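Long-range contacts in beta sliding clamp (Bartonella birtlesii LL-WM9, PDB 6PTR), which probably forms a ring-shaped head-to-tail homodimer around DNA that tethers DNA polymerases and other proteins and makes them processive: residues 59-64 with 245-250; 274-279 with 347-352. One frame throughout, in Å; residues are numbered along the deposited sequence.

Interaction 1 of 2, residues 59-64 with 245-250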
# COMPACT_ATOMS: atom_id res chain seq x y z
N LEU C 59 5.96 -11.12 24.13
CA LEU C 59 5.75 -9.70 24.40
C LEU C 59 4.32 -9.52 24.86
O LEU C 59 3.39 -10.06 24.26
CB LEU C 59 5.99 -8.87 23.13
CG LEU C 59 5.74 -7.35 23.18
CD1 LEU C 59 6.67 -6.69 24.21
CD2 LEU C 59 5.96 -6.75 21.77
N GLU C 60 4.14 -8.73 25.91
CA GLU C 60 2.81 -8.38 26.42
C GLU C 60 2.71 -6.86 26.48
O GLU C 60 3.67 -6.20 26.85
CB GLU C 60 2.60 -8.96 27.82
CG GLU C 60 1.29 -8.60 28.50
CD GLU C 60 1.32 -8.96 29.97
OE1 GLU C 60 1.79 -8.13 30.78
OE2 GLU C 60 0.92 -10.09 30.31
N VAL C 61 1.55 -6.32 26.11
CA VAL C 61 1.30 -4.88 26.19
C VAL C 61 -0.02 -4.67 26.92
O VAL C 61 -0.98 -5.40 26.69
CB VAL C 61 1.25 -4.23 24.80
CG1 VAL C 61 1.07 -2.71 24.92
CG2 VAL C 61 2.53 -4.54 24.05
N THR C 62 -0.04 -3.69 27.82
CA THR C 62 -1.28 -3.29 28.46
C THR C 62 -1.44 -1.79 28.34
O THR C 62 -0.45 -1.05 28.36
CB THR C 62 -1.32 -3.68 29.93
OG1 THR C 62 -0.31 -2.94 30.64
CG2 THR C 62 -1.07 -5.19 30.10
N GLU C 63 -2.67 -1.33 28.19
CA GLU C 63 -2.96 0.08 28.32
C GLU C 63 -4.24 0.21 29.11
O GLU C 63 -5.14 -0.61 28.97
CB GLU C 63 -3.14 0.80 26.99
CG GLU C 63 -3.16 2.34 27.27
CD GLU C 63 -3.64 3.11 26.11
OE1 GLU C 63 -4.34 4.13 26.30
OE2 GLU C 63 -3.34 2.68 24.99
N SER C 64 -4.31 1.24 29.94
CA SER C 64 -5.46 1.42 30.81
C SER C 64 -5.97 2.83 30.67
O SER C 64 -5.20 3.75 30.39
CB SER C 64 -5.08 1.16 32.26
OG SER C 64 -4.31 -0.03 32.34
N VAL C 245 0.80 2.92 29.39
CA VAL C 245 1.15 1.73 28.63
C VAL C 245 2.29 1.02 29.35
O VAL C 245 3.22 1.65 29.85
CB VAL C 245 1.55 2.10 27.18
CG1 VAL C 245 1.96 0.86 26.39
CG2 VAL C 245 0.41 2.83 26.51
N VAL C 246 2.21 -0.31 29.39
CA VAL C 246 3.31 -1.12 29.89
C VAL C 246 3.63 -2.19 28.86
O VAL C 246 2.74 -2.94 28.45
CB VAL C 246 2.99 -1.77 31.25
CG1 VAL C 246 4.17 -2.63 31.71
CG2 VAL C 246 2.64 -0.72 32.32
N PHE C 247 4.91 -2.26 28.43
CA PHE C 247 5.45 -3.32 27.57
C PHE C 247 6.31 -4.26 28.40
O PHE C 247 7.27 -3.80 29.03
CB PHE C 247 6.38 -2.78 26.48
CG PHE C 247 5.72 -1.97 25.42
CD1 PHE C 247 5.20 -2.58 24.30
CD2 PHE C 247 5.68 -0.58 25.51
CE1 PHE C 247 4.60 -1.83 23.29
CE2 PHE C 247 5.09 0.17 24.50
CZ PHE C 247 4.55 -0.45 23.39
N THR C 248 6.04 -5.56 28.36
CA THR C 248 6.92 -6.53 29.03
C THR C 248 7.34 -7.57 28.01
O THR C 248 6.49 -8.18 27.35
CB THR C 248 6.25 -7.20 30.22
OG1 THR C 248 5.69 -6.20 31.09
CG2 THR C 248 7.30 -8.03 31.01
N SER C 249 8.65 -7.78 27.89
CA SER C 249 9.19 -8.65 26.85
C SER C 249 10.17 -9.64 27.45
O SER C 249 10.93 -9.30 28.36
CB SER C 249 9.90 -7.85 25.77
OG SER C 249 10.40 -8.74 24.75
N LYS C 250 10.13 -10.88 26.96
CA LYS C 250 11.27 -11.76 27.18
C LYS C 250 12.51 -11.12 26.57
O LYS C 250 12.43 -10.28 25.68
CB LYS C 250 11.02 -13.14 26.58
CG LYS C 250 10.00 -13.93 27.37
CD LYS C 250 9.64 -15.25 26.73
CE LYS C 250 8.45 -15.86 27.44
NZ LYS C 250 7.97 -17.10 26.77
O HOH W 1 3.02 -5.67 30.02

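Interaction 2 of 2, residues 274-279 with 347-352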
# COMPACT_ATOMS: atom_id res chain seq x y z
N ASN C 274 28.79 15.72 0.44
CA ASN C 274 27.48 16.29 0.73
C ASN C 274 26.49 15.15 0.84
O ASN C 274 26.30 14.38 -0.12
CB ASN C 274 27.05 17.25 -0.37
CG ASN C 274 25.68 17.84 -0.12
OD1 ASN C 274 24.67 17.16 -0.25
ND2 ASN C 274 25.64 19.11 0.24
N ARG C 275 25.84 15.04 1.99
CA ARG C 275 25.04 13.84 2.27
C ARG C 275 23.90 13.70 1.27
O ARG C 275 23.62 12.59 0.79
CB ARG C 275 24.51 13.88 3.70
CG ARG C 275 23.74 12.64 4.08
CD ARG C 275 23.43 12.63 5.53
NE ARG C 275 22.59 13.76 5.86
CZ ARG C 275 21.26 13.74 5.82
NH1 ARG C 275 20.61 12.64 5.47
NH2 ARG C 275 20.58 14.84 6.13
N GLN C 276 23.21 14.79 0.97
CA GLN C 276 22.05 14.74 0.09
C GLN C 276 22.46 14.42 -1.34
O GLN C 276 21.81 13.63 -2.03
CB GLN C 276 21.31 16.08 0.18
CG GLN C 276 20.76 16.43 1.58
CD GLN C 276 21.81 16.93 2.62
OE1 GLN C 276 22.96 17.27 2.30
NE2 GLN C 276 21.38 16.98 3.88
N ASP C 277 23.55 15.04 -1.80
CA ASP C 277 24.04 14.77 -3.15
C ASP C 277 24.49 13.33 -3.28
O ASP C 277 24.26 12.69 -4.32
CB ASP C 277 25.18 15.73 -3.47
CG ASP C 277 24.71 17.17 -3.60
OD1 ASP C 277 23.49 17.41 -3.75
OD2 ASP C 277 25.58 18.06 -3.55
N PHE C 278 25.16 12.80 -2.25
CA PHE C 278 25.60 11.40 -2.25
C PHE C 278 24.41 10.45 -2.24
O PHE C 278 24.36 9.49 -3.02
CB PHE C 278 26.50 11.15 -1.04
CG PHE C 278 26.95 9.72 -0.89
CD1 PHE C 278 28.00 9.24 -1.65
CD2 PHE C 278 26.32 8.87 0.00
CE1 PHE C 278 28.42 7.92 -1.52
CE2 PHE C 278 26.73 7.55 0.13
CZ PHE C 278 27.78 7.08 -0.61
N SER C 279 23.45 10.71 -1.36
CA SER C 279 22.27 9.86 -1.27
C SER C 279 21.51 9.82 -2.59
O SER C 279 21.09 8.75 -3.05
CB SER C 279 21.35 10.35 -0.15
OG SER C 279 22.02 10.25 1.09
N SER C 347 21.91 13.58 10.16
CA SER C 347 21.12 14.80 10.11
C SER C 347 21.88 15.98 9.51
O SER C 347 21.27 17.03 9.29
CB SER C 347 20.63 15.17 11.51
OG SER C 347 21.72 15.46 12.37
N SER C 348 23.17 15.84 9.25
CA SER C 348 23.97 16.99 8.85
C SER C 348 24.15 17.02 7.34
O SER C 348 23.92 16.02 6.64
CB SER C 348 25.34 16.97 9.54
OG SER C 348 26.16 15.97 9.02
N ASP C 349 24.56 18.18 6.84
CA ASP C 349 24.86 18.27 5.42
C ASP C 349 26.05 17.41 5.02
O ASP C 349 26.17 17.05 3.85
CB ASP C 349 25.15 19.71 5.01
CG ASP C 349 23.98 20.64 5.28
OD1 ASP C 349 22.83 20.16 5.37
OD2 ASP C 349 24.22 21.86 5.39
N GLU C 350 26.92 17.06 5.97
CA GLU C 350 28.20 16.43 5.64
C GLU C 350 28.21 14.99 6.14
O GLU C 350 28.00 14.74 7.33
CB GLU C 350 29.34 17.23 6.26
CG GLU C 350 29.14 18.72 6.02
CD GLU C 350 30.13 19.61 6.72
OE1 GLU C 350 30.42 20.69 6.17
OE2 GLU C 350 30.60 19.25 7.83
N MET C 351 28.50 14.06 5.24
CA MET C 351 28.63 12.65 5.58
C MET C 351 30.11 12.27 5.49
O MET C 351 30.74 12.50 4.46
CB MET C 351 27.80 11.80 4.63
CG MET C 351 27.84 10.33 4.92
SD MET C 351 26.58 9.53 3.91
CE MET C 351 26.63 7.86 4.56
N VAL C 352 30.64 11.69 6.55
CA VAL C 352 32.07 11.37 6.63
C VAL C 352 32.25 9.86 6.67
O VAL C 352 31.61 9.17 7.47
CB VAL C 352 32.73 12.02 7.86
CG1 VAL C 352 34.19 11.60 7.95
CG2 VAL C 352 32.61 13.52 7.78
O HOH W 2 21.20 17.55 6.31

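Interaction 1 of 2, residues 59-64 with 245-250
Strands 59-64 and 245-250 run antiparallel, with the axes of these short segments 4.7 Å apart at closest approach, and exemplify how two domains can share one continuous sheet. Four backbone bonds hold the register: Glu60 and Thr248 exchange N-H and carbonyl in both directions, as do Thr62 and Val246. The bond from Glu60 N to Thr248 O measures 2.8 Å, and its acceptor is approached almost along the C=O axis. Between these hydrogen-bonded pairs stands the non-hydrogen-bonded pair Val61 and Phe247, whose side chains lie alongside each other on the same face of the sheet.

Val61 can be followed outward. Its CB lies 4.1 Å from Val246 O on the partner strand. CG1, anti to the backbone N (chi1 -177°), sits over one face of the Phe247 ring and also meets Val245 CG1 at 4.0 Å. In the conformer described, CG2 packs closely against the ring, 3.3 Å from Phe247 CD1, while Leu59 CD1 comes to the ring's edge. Farther along this face, Glu63 CG lies 3.7 Å from Val245 CG2, and Glu63 OE1 is hydrogen-bonded to Ser21 OG.

On the opposite face, a water lies within hydrogen-bonding distance of Glu60 OE1 (2.9 Å from the water oxygen), Val246 O and Thr248 OG1, with more acceptors around it than protons to share; Arg239 NE also bonds that hydroxyl.

Strands 49-55 and 237-242 extend the sheet beside residues 59-64 and 245-250 respectively. Helix 211-221 packs over the face carrying Leu59, Phe247 and Ser249, and Val28 touches Leu59 and Val61, so this face of the interdomain seam is buried, while Glu60, Thr62 and Val246 on the other stay partly exposed.

Interaction 2 of 2, residues 274-279 with 347-352
A helix N-cap and a Met-aromatic contact mark this strand-to-helix junction of the C-terminal domain, where Asn274 ends strand 269-274, the outermost of its sheet within the chain, beside the antiparallel strand 350-355, and caps the helix that follows. Asn274 OD1 accepts from Asp277 N at 2.9 Å, on a carbonyl lone pair, so the side chain takes up an N-H of the first helical turn.

The tight part lies inward. Met351, extended throughout, crosses Arg275 at about a right angle, with its CB 4.0 Å from Arg275 CB. Its SD reaches Phe278 CD2 at 4.0 Å and meets the ring obliquely; Phe353 packs against the same ring edge-to-face, and Ala343 and Leu339 of helix 336-345 touch Met351 and Phe278 respectively. Arg275 N, at the start of the helix, donates to Asp349 O in a nearly straight bond of 2.8 Å, from above the carbonyl plane, and Arg275 NH1 bonds Ala343 O.

Outward, the packing gives way to solvent along the turn 347-349. A water joins Arg275 NH2, Ser347 O and Asp349 OD1, bridging the guanidinium and the exposed carboxylate, whose charged atoms do not touch.

A bend at chi3 (62°) turns the guanidinium toward the turn, with Ser347 over one face. This aims NE at Ser348 O in a nearly straight bond of 2.7 Å, the acceptor lying in the guanidinium plane.

Overall arrangement
Interaction 1 closes along the chain before interaction 2 opens. Their centres lie 38 Å apart, on opposite sides of the chain's centre, with about 25 Å between nearest atoms. They occupy two different eight-stranded antiparallel sheets with the same strand order. Interaction 1 is the middle of its sheet, where the N-terminal and central domains meet; interaction 2 lies at the outer end of the other, in the C-terminal domain, whose strand 372-376 pairs with strand 189-196 of the central domain. The central domain thus contributes to both sheets. Sheets that run on across domain boundaries are consistent with one curved chain, and two such chains form the head-to-tail ring characteristic of this family.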